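PDB 6TRI: MOR from Lactococcus phage TP901-1, which probably acts as the antirepressor of a temperate bacteriophage, a small helical protein of the helix-turn-helix class involved in its genetic switch. Local coordinates for residues G19-F24 with T34-L39. Sequence-based numbering, arbitrary orientation.
Sequences GTQYNF and TVSLKL
V35 reaches across from helix 32-39 with a single methyl, CG1, which lies 3.8 Å from CD2 of F24 and equally close to CG of Q21. It meets the F24 ring at the edge, near the ring plane. Because CG1 stands anti to the backbone N of V35 (chi1 177°), this branch is carried forward between its two partners, and a short, apolar valine suits this place, where the CA atoms of Q21 and V35, the nearest pair across the segments, are 7.5 Å apart. F24 is buried and wholly apolar, so its ring can pack in the interior, where I14 of helix 8-17 also touches it; L39, though only partly buried, also packs against L10, L11 and I14. Helices 21-28 and 32-39, joined by a short turn, fit the helix-turn-helix of the family's clan, in which the second helix would be the recognition helix, and V35 and F24 form part of the apolar seam between them. Whereas F24 and V35 are buried, Q21 and S36 on the other side are partly exposed. The chain of Q21 is extended to CD and runs alongside the side chains of V35 and L39, pointing the opposite way. Its amide rests on the second helix by van der Waals contact: OE1 comes to 3.3 Å from CB of S36, while NE2 lies 3.7 Å from CD1 of L39. OG of S36 stays 4.1 Å from OE1, and a bound sulfate lies near this serine. Glutamine fits this margin, its CG lying against V35 and its amide reaching on past it. Just before Q21, T20 caps the helix: its OG1 accepts from N of N23 at 2.9 Å in a nearly straight bond (167°).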
loop_
_atom_site.group_PDB
_atom_site.type_symbol
_atom_site.label_atom_id
_atom_site.label_comp_id
_atom_site.label_asym_id
_atom_site.label_seq_id
_atom_site.Cartn_x
_atom_site.Cartn_y
_atom_site.Cartn_z
ATOM N N GLY B 19 -18.418 13.494 3.261
ATOM C CA GLY B 19 -19.853 13.311 3.158
ATOM C C GLY B 19 -20.188 12.098 2.312
ATOM O O GLY B 19 -20.282 10.984 2.824
ATOM N N THR B 20 -20.362 12.310 1.011
ATOM C CA THR B 20 -20.682 11.217 0.102
ATOM C C THR B 20 -19.428 10.624 -0.527
ATOM O O THR B 20 -18.360 11.242 -0.527
ATOM C CB THR B 20 -21.622 11.672 -1.029
ATOM O OG1 THR B 20 -20.912 12.541 -1.920
ATOM C CG2 THR B 20 -22.831 12.399 -0.467
ATOM N N GLN B 21 -19.571 9.417 -1.059
ATOM C CA GLN B 21 -18.513 8.775 -1.825
ATOM C C GLN B 21 -18.186 9.603 -3.065
ATOM O O GLN B 21 -17.035 9.674 -3.497
ATOM C CB GLN B 21 -18.937 7.357 -2.212
ATOM C CG GLN B 21 -18.063 6.685 -3.248
ATOM C CD GLN B 21 -18.600 5.329 -3.652
ATOM O OE1 GLN B 21 -18.910 5.094 -4.819
ATOM N NE2 GLN B 21 -18.713 4.426 -2.685
ATOM N N TYR B 22 -19.212 10.235 -3.627
ATOM C CA TYR B 22 -19.045 11.097 -4.789
ATOM C C TYR B 22 -18.136 12.279 -4.469
ATOM O O TYR B 22 -17.214 12.581 -5.227
ATOM C CB TYR B 22 -20.403 11.594 -5.289
ATOM C CG TYR B 22 -20.307 12.602 -6.411
ATOM C CD1 TYR B 22 -20.031 12.198 -7.711
ATOM C CD2 TYR B 22 -20.492 13.958 -6.172
ATOM C CE1 TYR B 22 -19.943 13.116 -8.741
ATOM C CE2 TYR B 22 -20.404 14.883 -7.196
ATOM C CZ TYR B 22 -20.130 14.456 -8.478
ATOM O OH TYR B 22 -20.043 15.372 -9.503
ATOM N N ASN B 23 -18.408 12.945 -3.350
ATOM C CA ASN B 23 -17.571 14.046 -2.887
ATOM C C ASN B 23 -16.126 13.607 -2.716
ATOM O O ASN B 23 -15.200 14.329 -3.082
ATOM C CB ASN B 23 -18.092 14.608 -1.567
ATOM C CG ASN B 23 -19.349 15.433 -1.739
ATOM O OD1 ASN B 23 -19.605 15.980 -2.811
ATOM N ND2 ASN B 23 -20.140 15.536 -0.676
ATOM N N PHE B 24 -15.946 12.416 -2.157
ATOM C CA PHE B 24 -14.618 11.856 -1.967
ATOM C C PHE B 24 -13.935 11.621 -3.310
ATOM O O PHE B 24 -12.750 11.912 -3.470
ATOM C CB PHE B 24 -14.699 10.553 -1.172
ATOM C CG PHE B 24 -13.367 9.902 -0.942
ATOM C CD1 PHE B 24 -12.353 10.585 -0.294
ATOM C CD2 PHE B 24 -13.131 8.606 -1.367
ATOM C CE1 PHE B 24 -11.124 9.990 -0.078
ATOM C CE2 PHE B 24 -11.905 8.003 -1.152
ATOM C CZ PHE B 24 -10.900 8.698 -0.507
ATOM N N THR B 34 -14.831 4.358 -10.154
ATOM C CA THR B 34 -13.486 3.936 -9.797
ATOM C C THR B 34 -13.368 3.796 -8.282
ATOM O O THR B 34 -12.840 2.805 -7.775
ATOM C CB THR B 34 -12.434 4.933 -10.312
ATOM O OG1 THR B 34 -12.485 4.984 -11.743
ATOM C CG2 THR B 34 -11.046 4.516 -9.879
ATOM N N VAL B 35 -13.879 4.792 -7.565
ATOM C CA VAL B 35 -13.846 4.794 -6.109
ATOM C C VAL B 35 -14.708 3.669 -5.545
ATOM O O VAL B 35 -14.319 2.987 -4.597
ATOM C CB VAL B 35 -14.323 6.142 -5.546
ATOM C CG1 VAL B 35 -14.352 6.108 -4.030
ATOM C CG2 VAL B 35 -13.414 7.254 -6.032
ATOM N N SER B 36 -15.877 3.472 -6.147
ATOM C CA SER B 36 -16.783 2.408 -5.731
ATOM C C SER B 36 -16.145 1.024 -5.831
ATOM O O SER B 36 -16.259 0.213 -4.913
ATOM C CB SER B 36 -18.059 2.443 -6.567
ATOM O OG SER B 36 -18.846 1.295 -6.309
ATOM N N LEU B 37 -15.476 0.759 -6.950
ATOM C CA LEU B 37 -14.840 -0.536 -7.174
ATOM C C LEU B 37 -13.685 -0.781 -6.204
ATOM O O LEU B 37 -13.358 -1.925 -5.891
ATOM C CB LEU B 37 -14.336 -0.644 -8.616
ATOM C CG LEU B 37 -15.374 -0.676 -9.739
ATOM C CD1 LEU B 37 -14.681 -0.629 -11.086
ATOM C CD2 LEU B 37 -16.243 -1.914 -9.629
ATOM N N LYS B 38 -13.065 0.295 -5.733
ATOM C CA LYS B 38 -11.949 0.165 -4.803
ATOM C C LYS B 38 -12.435 -0.007 -3.368
ATOM O O LYS B 38 -11.887 -0.811 -2.615
ATOM C CB LYS B 38 -11.020 1.373 -4.915
ATOM C CG LYS B 38 -10.249 1.399 -6.220
ATOM C CD LYS B 38 -9.507 2.704 -6.419
ATOM C CE LYS B 38 -8.833 2.732 -7.782
ATOM N NZ LYS B 38 -7.780 1.690 -7.910
ATOM N N LEU B 39 -13.472 0.737 -2.997
ATOM C CA LEU B 39 -14.041 0.626 -1.657
ATOM C C LEU B 39 -14.777 -0.694 -1.484
ATOM O O LEU B 39 -15.042 -1.125 -0.362
ATOM C CB LEU B 39 -14.983 1.794 -1.370
ATOM C CG LEU B 39 -14.328 3.173 -1.302
ATOM C CD1 LEU B 39 -15.368 4.251 -1.034
ATOM C CD2 LEU B 39 -13.254 3.188 -0.233
#